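Local coordinates for TLR1789 protein (Thermosynechococcus elongatus, PDB 2X8X) that probably helps target proteins to the outer membrane and insert them there, its periplasmic N-terminal POTRA domains, present here, likely guiding substrates to a membrane-embedded barrel, at residues E2-I7 and T34-Q39; T50-D55 and L109-A114; Q132-P137 and T146-E151. All coordinates share one frame; numbering follows the deposited sequence.

Interaction 1. Residues E2-I7 and T34-Q39; sequences EPKVLI and TTTRTQ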
loop_
_atom_site.group_PDB
_atom_site.type_symbol
_atom_site.label_atom_id
_atom_site.label_comp_id
_atom_site.label_asym_id
_atom_site.label_seq_id
_atom_site.Cartn_x
_atom_site.Cartn_y
_atom_site.Cartn_z
ATOM N N GLU A 2 16.511 34.860 -15.472
ATOM C CA GLU A 2 16.919 36.048 -14.718
ATOM C C GLU A 2 15.868 36.207 -13.623
ATOM O O GLU A 2 14.792 35.632 -13.758
ATOM C CB GLU A 2 16.928 37.301 -15.635
ATOM C CG GLU A 2 16.981 37.054 -17.179
ATOM C CD GLU A 2 18.216 36.251 -17.633
ATOM O OE1 GLU A 2 19.347 36.792 -17.599
ATOM O OE2 GLU A 2 18.055 35.073 -18.031
ATOM N N PRO A 3 16.153 36.952 -12.530
ATOM C CA PRO A 3 17.373 37.539 -11.997
ATOM C C PRO A 3 17.981 36.676 -10.879
ATOM O O PRO A 3 17.364 35.696 -10.443
ATOM C CB PRO A 3 16.857 38.834 -11.373
ATOM C CG PRO A 3 15.529 38.427 -10.782
ATOM C CD PRO A 3 14.962 37.495 -11.833
ATOM N N LYS A 4 19.148 37.105 -10.397
ATOM C CA LYS A 4 20.009 36.387 -9.459
ATOM C C LYS A 4 20.164 37.230 -8.182
ATOM O O LYS A 4 20.273 38.429 -8.284
ATOM C CB LYS A 4 21.393 36.226 -10.115
ATOM C CG LYS A 4 21.555 35.109 -11.196
ATOM C CD LYS A 4 22.917 35.232 -11.954
ATOM C CE LYS A 4 23.487 33.863 -12.464
ATOM N NZ LYS A 4 24.975 33.864 -12.854
ATOM N N VAL A 5 20.197 36.632 -6.990
ATOM C CA VAL A 5 20.399 37.377 -5.721
ATOM C C VAL A 5 21.500 36.745 -4.876
ATOM O O VAL A 5 21.575 35.523 -4.776
ATOM C CB VAL A 5 19.121 37.373 -4.802
ATOM C CG1 VAL A 5 19.340 38.268 -3.583
ATOM C CG2 VAL A 5 17.859 37.789 -5.572
ATOM N N LEU A 6 22.332 37.561 -4.248
ATOM C CA LEU A 6 23.348 37.062 -3.297
ATOM C C LEU A 6 22.833 36.854 -1.855
ATOM O O LEU A 6 22.249 37.772 -1.269
ATOM C CB LEU A 6 24.591 37.967 -3.309
ATOM C CG LEU A 6 25.744 37.699 -2.320
ATOM C CD1 LEU A 6 26.526 36.446 -2.714
ATOM C CD2 LEU A 6 26.700 38.890 -2.207
ATOM N N ILE A 7 23.113 35.692 -1.266
ATOM C CA ILE A 7 22.557 35.268 0.021
ATOM C C ILE A 7 23.557 35.512 1.135
ATOM O O ILE A 7 24.721 35.159 0.985
ATOM C CB ILE A 7 22.190 33.715 -0.006
ATOM C CG1 ILE A 7 21.277 33.373 -1.189
ATOM C CG2 ILE A 7 21.572 33.218 1.347
ATOM C CD1 ILE A 7 20.102 34.358 -1.408
ATOM N N THR A 34 25.002 32.798 -4.913
ATOM C CA THR A 34 24.015 33.510 -5.728
ATOM C C THR A 34 22.912 32.538 -6.156
ATOM O O THR A 34 23.206 31.497 -6.723
ATOM C CB THR A 34 24.717 34.058 -7.003
ATOM O OG1 THR A 34 25.775 34.990 -6.649
ATOM C CG2 THR A 34 23.737 34.729 -7.972
ATOM N N THR A 35 21.655 32.867 -5.904
ATOM C CA THR A 35 20.554 31.991 -6.278
ATOM C C THR A 35 19.461 32.689 -7.148
ATOM O O THR A 35 19.407 33.939 -7.238
ATOM C CB THR A 35 19.958 31.300 -5.014
ATOM O OG1 THR A 35 18.984 30.328 -5.403
ATOM C CG2 THR A 35 19.245 32.306 -4.071
ATOM N N THR A 36 18.624 31.890 -7.813
ATOM C CA THR A 36 17.374 32.388 -8.417
ATOM C C THR A 36 16.135 31.776 -7.698
ATOM O O THR A 36 16.272 30.872 -6.839
ATOM C CB THR A 36 17.309 32.064 -9.935
ATOM O OG1 THR A 36 17.336 30.654 -10.129
ATOM C CG2 THR A 36 18.495 32.660 -10.687
ATOM N N ARG A 37 14.940 32.262 -8.057
ATOM C CA ARG A 37 13.647 31.668 -7.619
ATOM C C ARG A 37 13.577 30.140 -7.892
ATOM O O ARG A 37 13.270 29.351 -6.990
ATOM C CB ARG A 37 12.453 32.356 -8.309
ATOM N N THR A 38 13.883 29.758 -9.134
ATOM C CA THR A 38 13.956 28.365 -9.571
ATOM C C THR A 38 14.802 27.505 -8.666
ATOM O O THR A 38 14.347 26.455 -8.255
ATOM C CB THR A 38 14.551 28.296 -10.983
ATOM O OG1 THR A 38 13.749 29.100 -11.836
ATOM C CG2 THR A 38 14.562 26.878 -11.532
ATOM N N GLN A 39 16.022 27.943 -8.346
ATOM C CA GLN A 39 16.918 27.139 -7.509
ATOM C C GLN A 39 16.381 26.977 -6.108
ATOM O O GLN A 39 16.553 25.900 -5.514
ATOM C CB GLN A 39 18.333 27.687 -7.447
ATOM C CG GLN A 39 19.026 27.551 -8.752
ATOM C CD GLN A 39 20.054 28.629 -8.883
ATOM O OE1 GLN A 39 21.153 28.505 -8.369
ATOM N NE2 GLN A 39 19.689 29.722 -9.539
#

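Interaction 2. Residues T50-D55 and L109-A114; sequences TGFFAD and LRELQA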
loop_
_atom_site.group_PDB
_atom_site.type_symbol
_atom_site.label_atom_id
_atom_site.label_comp_id
_atom_site.label_asym_id
_atom_site.label_seq_id
_atom_site.Cartn_x
_atom_site.Cartn_y
_atom_site.Cartn_z
ATOM N N THR A 50 13.199 14.034 0.749
ATOM C CA THR A 50 13.847 13.201 1.799
ATOM C C THR A 50 12.778 12.313 2.471
ATOM O O THR A 50 13.114 11.294 3.032
ATOM C CB THR A 50 14.504 14.020 2.885
ATOM O OG1 THR A 50 13.495 14.833 3.524
ATOM C CG2 THR A 50 15.754 14.866 2.316
ATOM N N GLY A 51 11.508 12.748 2.420
ATOM C CA GLY A 51 10.411 11.937 2.954
ATOM C C GLY A 51 10.034 12.237 4.391
ATOM O O GLY A 51 9.069 11.657 4.872
ATOM N N PHE A 52 10.755 13.150 5.044
ATOM C CA PHE A 52 10.456 13.497 6.452
ATOM C C PHE A 52 9.475 14.651 6.665
ATOM O O PHE A 52 9.129 14.967 7.817
ATOM C CB PHE A 52 11.752 13.885 7.214
ATOM C CG PHE A 52 12.738 12.773 7.390
ATOM C CD1 PHE A 52 12.532 11.786 8.360
ATOM C CD2 PHE A 52 13.895 12.717 6.589
ATOM C CE1 PHE A 52 13.435 10.743 8.527
ATOM C CE2 PHE A 52 14.838 11.676 6.740
ATOM C CZ PHE A 52 14.619 10.698 7.732
ATOM N N PHE A 53 9.039 15.330 5.604
ATOM C CA PHE A 53 8.363 16.629 5.812
ATOM C C PHE A 53 7.001 16.696 5.192
ATOM O O PHE A 53 6.837 16.332 4.028
ATOM C CB PHE A 53 9.250 17.797 5.302
ATOM C CG PHE A 53 10.621 17.791 5.912
ATOM C CD1 PHE A 53 10.831 18.295 7.191
ATOM C CD2 PHE A 53 11.696 17.258 5.227
ATOM C CE1 PHE A 53 12.103 18.253 7.781
ATOM C CE2 PHE A 53 12.958 17.224 5.807
ATOM C CZ PHE A 53 13.183 17.733 7.057
ATOM N N ALA A 54 6.020 17.124 5.983
ATOM C CA ALA A 54 4.678 17.333 5.447
ATOM C C ALA A 54 4.594 18.580 4.571
ATOM O O ALA A 54 3.693 18.687 3.708
ATOM C CB ALA A 54 3.642 17.448 6.603
ATOM N N ASP A 55 5.491 19.545 4.796
ATOM C CA ASP A 55 5.352 20.828 4.185
ATOM C C ASP A 55 6.725 21.489 4.231
ATOM O O ASP A 55 7.488 21.272 5.161
ATOM C CB ASP A 55 4.308 21.699 4.923
ATOM C CG ASP A 55 3.765 22.823 4.030
ATOM O OD1 ASP A 55 4.312 23.067 2.921
ATOM O OD2 ASP A 55 2.791 23.482 4.443
ATOM N N LEU A 109 7.970 8.934 5.022
ATOM C CA LEU A 109 7.045 8.261 4.110
ATOM C C LEU A 109 7.705 7.295 3.155
ATOM O O LEU A 109 7.065 6.367 2.719
ATOM C CB LEU A 109 6.208 9.245 3.333
ATOM C CG LEU A 109 5.037 9.943 4.048
ATOM C CD1 LEU A 109 4.058 10.444 3.003
ATOM C CD2 LEU A 109 4.244 9.175 5.061
ATOM N N ARG A 110 8.973 7.472 2.809
ATOM C CA ARG A 110 9.670 6.411 2.047
ATOM C C ARG A 110 9.815 5.120 2.871
ATOM O O ARG A 110 9.587 4.050 2.351
ATOM C CB ARG A 110 11.089 6.820 1.614
ATOM C CG ARG A 110 11.245 8.079 0.889
ATOM C CD ARG A 110 12.797 8.108 0.620
ATOM N NE ARG A 110 13.236 9.245 -0.169
ATOM C CZ ARG A 110 13.839 9.167 -1.354
ATOM N NH1 ARG A 110 14.110 7.974 -1.899
ATOM N NH2 ARG A 110 14.156 10.293 -2.002
ATOM N N GLU A 111 10.243 5.220 4.128
ATOM C CA GLU A 111 10.310 4.056 5.008
ATOM C C GLU A 111 8.905 3.426 5.272
ATOM O O GLU A 111 8.764 2.195 5.289
ATOM C CB GLU A 111 10.902 4.414 6.359
ATOM C CG GLU A 111 12.357 5.055 6.260
ATOM C CD GLU A 111 12.942 5.507 7.668
ATOM O OE1 GLU A 111 12.842 4.686 8.614
ATOM O OE2 GLU A 111 13.512 6.647 7.830
ATOM N N LEU A 112 7.900 4.245 5.451
ATOM C CA LEU A 112 6.532 3.729 5.525
ATOM C C LEU A 112 6.148 2.945 4.315
ATOM O O LEU A 112 5.482 1.913 4.436
ATOM C CB LEU A 112 5.525 4.842 5.718
ATOM C CG LEU A 112 4.110 4.337 6.113
ATOM C CD1 LEU A 112 4.046 3.915 7.556
ATOM C CD2 LEU A 112 3.140 5.533 5.987
ATOM N N GLN A 113 6.471 3.436 3.120
ATOM C CA GLN A 113 6.188 2.701 1.894
ATOM C C GLN A 113 6.990 1.379 1.835
ATOM O O GLN A 113 6.495 0.362 1.368
ATOM C CB GLN A 113 6.558 3.571 0.679
ATOM C CG GLN A 113 6.116 2.985 -0.663
ATOM C CD GLN A 113 4.613 2.685 -0.670
ATOM O OE1 GLN A 113 4.199 1.656 -1.159
ATOM N NE2 GLN A 113 3.815 3.550 -0.040
ATOM N N ALA A 114 8.210 1.367 2.323
ATOM C CA ALA A 114 8.933 0.082 2.431
ATOM C C ALA A 114 8.183 -0.904 3.379
ATOM O O ALA A 114 8.061 -2.109 3.059
ATOM C CB ALA A 114 10.386 0.328 2.903
#

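Interaction 3. Residues Q132-P137 and T146-E151; sequences QVVGTP and TLQVAE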
loop_
_atom_site.group_PDB
_atom_site.type_symbol
_atom_site.label_atom_id
_atom_site.label_comp_id
_atom_site.label_asym_id
_atom_site.label_seq_id
_atom_site.Cartn_x
_atom_site.Cartn_y
_atom_site.Cartn_z
ATOM N N GLN A 132 -3.599 -6.784 -0.383
ATOM C CA GLN A 132 -2.614 -5.671 -0.532
ATOM C C GLN A 132 -3.153 -4.550 0.325
ATOM O O GLN A 132 -4.357 -4.556 0.640
ATOM C CB GLN A 132 -2.563 -5.149 -1.977
ATOM C CG GLN A 132 -3.956 -4.611 -2.387
ATOM C CD GLN A 132 -3.999 -4.046 -3.845
ATOM O OE1 GLN A 132 -2.979 -3.862 -4.478
ATOM N NE2 GLN A 132 -5.196 -3.807 -4.362
ATOM N N VAL A 133 -2.278 -3.578 0.622
ATOM C CA VAL A 133 -2.644 -2.313 1.277
ATOM C C VAL A 133 -3.365 -1.502 0.238
ATOM O O VAL A 133 -2.981 -1.549 -0.936
ATOM C CB VAL A 133 -1.366 -1.594 1.765
ATOM C CG1 VAL A 133 -1.637 -0.178 2.309
ATOM C CG2 VAL A 133 -0.749 -2.425 2.869
ATOM N N VAL A 134 -4.428 -0.799 0.634
ATOM C CA VAL A 134 -5.198 0.042 -0.259
ATOM C C VAL A 134 -5.359 1.439 0.338
ATOM O O VAL A 134 -5.327 1.641 1.595
ATOM C CB VAL A 134 -6.654 -0.541 -0.542
ATOM C CG1 VAL A 134 -6.571 -1.856 -1.270
ATOM C CG2 VAL A 134 -7.395 -0.789 0.731
ATOM N N GLY A 135 -5.480 2.419 -0.549
ATOM C CA GLY A 135 -5.742 3.784 -0.095
ATOM C C GLY A 135 -4.454 4.490 0.267
ATOM O O GLY A 135 -3.346 3.960 0.062
ATOM N N THR A 136 -4.610 5.681 0.819
ATOM C CA THR A 136 -3.515 6.514 1.242
ATOM C C THR A 136 -3.405 6.385 2.773
ATOM O O THR A 136 -4.438 6.511 3.461
ATOM C CB THR A 136 -3.830 7.979 0.845
ATOM O OG1 THR A 136 -3.988 8.042 -0.592
ATOM C CG2 THR A 136 -2.675 8.948 1.260
ATOM N N PRO A 137 -2.170 6.158 3.306
ATOM C CA PRO A 137 -2.003 6.100 4.757
ATOM C C PRO A 137 -2.545 7.361 5.413
ATOM O O PRO A 137 -2.418 8.436 4.857
ATOM C CB PRO A 137 -0.465 6.032 4.928
ATOM C CG PRO A 137 0.032 5.445 3.562
ATOM C CD PRO A 137 -0.863 6.082 2.577
ATOM N N THR A 146 -2.737 4.987 10.315
ATOM C CA THR A 146 -3.761 3.989 9.974
ATOM C C THR A 146 -3.665 3.645 8.484
ATOM O O THR A 146 -3.649 4.539 7.636
ATOM C CB THR A 146 -5.221 4.544 10.262
ATOM O OG1 THR A 146 -5.311 4.885 11.665
ATOM C CG2 THR A 146 -6.263 3.506 9.906
ATOM N N LEU A 147 -3.555 2.348 8.240
ATOM C CA LEU A 147 -3.579 1.719 6.933
ATOM C C LEU A 147 -4.855 0.831 6.750
ATOM O O LEU A 147 -5.446 0.346 7.735
ATOM C CB LEU A 147 -2.354 0.801 6.875
ATOM C CG LEU A 147 -1.004 1.416 7.126
ATOM C CD1 LEU A 147 0.003 0.298 6.993
ATOM C CD2 LEU A 147 -0.771 2.462 6.045
ATOM N N GLN A 148 -5.236 0.603 5.490
ATOM C CA GLN A 148 -6.305 -0.317 5.133
ATOM C C GLN A 148 -5.689 -1.390 4.325
ATOM O O GLN A 148 -4.785 -1.092 3.519
ATOM C CB GLN A 148 -7.306 0.394 4.234
ATOM C CG GLN A 148 -7.922 1.629 4.871
ATOM C CD GLN A 148 -8.910 2.332 3.907
ATOM O OE1 GLN A 148 -8.743 3.505 3.620
ATOM N NE2 GLN A 148 -9.836 1.596 3.337
ATOM N N VAL A 149 -6.132 -2.636 4.515
ATOM C CA VAL A 149 -5.860 -3.709 3.562
ATOM C C VAL A 149 -7.190 -4.272 3.007
ATOM O O VAL A 149 -8.249 -4.162 3.649
ATOM C CB VAL A 149 -5.078 -4.815 4.182
ATOM C CG1 VAL A 149 -3.678 -4.308 4.639
ATOM C CG2 VAL A 149 -5.865 -5.318 5.356
ATOM N N ALA A 150 -7.096 -4.802 1.798
ATOM C CA ALA A 150 -8.130 -5.640 1.195
ATOM C C ALA A 150 -7.419 -6.933 0.920
ATOM O O ALA A 150 -6.592 -6.997 0.019
ATOM C CB ALA A 150 -8.592 -5.045 -0.074
ATOM N N GLU A 151 -7.759 -7.953 1.691
ATOM C CA GLU A 151 -7.016 -9.185 1.697
ATOM C C GLU A 151 -7.503 -10.142 0.609
ATOM O O GLU A 151 -6.770 -11.041 0.246
ATOM C CB GLU A 151 -7.213 -9.845 3.043
ATOM C CG GLU A 151 -6.661 -8.957 4.172
ATOM C CD GLU A 151 -6.377 -9.755 5.406
ATOM O OE1 GLU A 151 -7.018 -10.811 5.593
ATOM O OE2 GLU A 151 -5.506 -9.350 6.167
HETATM O O HOH W 1 -3.900 2.577 3.724
#

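Interaction 1. Residues E2-I7 and T34-Q39
Val5 and Thr35 form an antiparallel, hydrogen-bonded pair. It joins strand 5-13 to the short strand 34-35, which lies at the outer edge of a four-stranded sheet. Two backbone bonds close the pair. Val5 N gives its hydrogen to Thr35 O at 2.8 Å, and Thr35 N gives its hydrogen to Val5 O at 2.9 Å. The N-H...O angles are 161° and 163°. CA-H...O contacts flank them, from Lys4 CA to Thr35 O and from Thr34 CA to Val5 O.

Leu6 and Thr34 form the adjoining non-hydrogen-bonded pair, with CA atoms 4.4 Å apart. Their side chains lie on the sheet face opposite to that of Val5 and Thr35. Methyl CG2 of Thr34 packs against the start of the Lys4 chain and is 3.5 Å from Lys4 CB. The extended Lys4 chain then leads away from the contact.

On the face of Val5 and Thr35, the tip of Ile7 presses on a methyl group. Ile7 CD1 is 3.5 Å from Thr35 CG2, a tight carbon pair. Thr35 OG1 is anti to the backbone N (chi1 -173°). CG2 therefore takes the crowded position between N and the carbonyl carbon and meets Ile7. The hydroxyl donates to Thr36 O at 3.1 Å. Val67 and Ile69 of strand 66-75 touch Val5 and Ile7, carrying the packing to the next strand.

Beyond the paired residues, Thr36 CG2 lies 3.2 Å from Pro3 O; the peptide bond before Pro3 is cis. Thr36 is the N-cap residue of helix 37-48, so the edge strand passes almost directly into a helix. The first strand, its two following helices and the final strand pair form the beta-alpha-alpha-beta-beta order of a POTRA domain, here with an added edge strand.

Interaction 2. Residues T50-D55 and L109-A114
The Phe52 ring meets the Glu111 carboxylate obliquely, with CE1 4.2 Å from OE2. The two planes are nearly perpendicular, 87° apart. Leu19 and Leu22 of helix 17-26 also touch the Phe52 side chain. One face of the Phe53 ring carries Phe52 CB, offset toward the rim. The Arg110 guanidinium has Thr50 O at its edge, near its plane, with NE 3.8 Å from that oxygen. Arg110 is extended from CG to NE, which carries the group back along residues 49-50, where NH2 bonds to Ala49 O.

The one hydrogen bond between the segments is from Leu109 N to Gly51 O, at 2.9 Å, with an N-H...O angle of 162°. Leu109 opens helix 109-125, so the first turn of a second POTRA domain's helix meets the loop that follows helix 37-48 of the first. Gly51 leaves helical geometry with positive phi (93°), which turns its carbonyl out to this N-H. Arg110 CG packs 4.5 Å from Gly51 CA, on the side where a CB would point. Asn108 adds a side-chain bond from ND2 to Thr50 O, and its OD1 accepts from Glu111 N. The other carboxylate oxygen of Glu111, OE1, forms a salt bridge with Arg105.

Interaction 3. Residues Q132-P137 and T146-E151
Gln132 and Ala150 are joined by two backbone hydrogen bonds, as an antiparallel, hydrogen-bonded pair. Ala150 N donates to Gln132 O at 3.0 Å, nearly in line with the carbonyl bond. In the return bond, Gln132 N lies above the carbonyl plane of Ala150 and the N-H...O angle falls to 146°. Two residues on, Val134 N donates to Gln148 O at 2.9 Å.

There the direct pairing gives way. A water takes the place of the expected return bond: it donates to Val134 O at 2.7 Å and accepts from Gln148 N at 3.0 Å. The chain turns a corner at Gly135, and a weakly bonded strand resumes at about Thr136 and Pro137.

Around this ladder the side chains pack. Val133 CG2 meets Val149 CG1 at 3.9 Å. Val133 continues onto Ile116 and Ile119 of helix 109-125, and Val149 onto Tyr123 of the same helix. Val134 uses both methyls: CG1 lies 4.0 Å from Ala150 CB, while CG2 sits over Gln148 CB. With chi1 at -64°, CG1 is anti to the carbonyl carbon, which splits the two methyls between these neighbours. Past the corner, Leu147 CD2 reaches Pro137 CB at 3.8 Å.

Val84 and Val82 of strand 81-85 touch Val149 and Leu147. This places strand 144-150 in the middle of the three-stranded POTRA sheet, with the hairpin partner 132-139 on its outer side. Direct backbone bonds thus hold the Gln132-Val134 end, a bound water and apolar contacts span the corner at Gly135, and Thr146 with Gln138 restores direct pairing beyond it.

The contacts follow one another along the chain, in the order interaction 1, interaction 2, interaction 3. Interaction 1 lies in the first POTRA domain. Interaction 2 joins the first domain to the second, and interaction 3 lies in the second. The centres of interactions 1 and 2 are about 28 Å apart, but both reach the same four-stranded sheet, and helix 37-48 runs between them. Interactions 2 and 3 are closer, with centres about 17 Å apart. They touch where Leu112 CD2 packs 3.8 Å from Pro137 CB, joining helix 109-125 to strand 132-139. Interactions 1 and 3 are about 43 Å apart between centres, consistent with POTRA domains strung in a row.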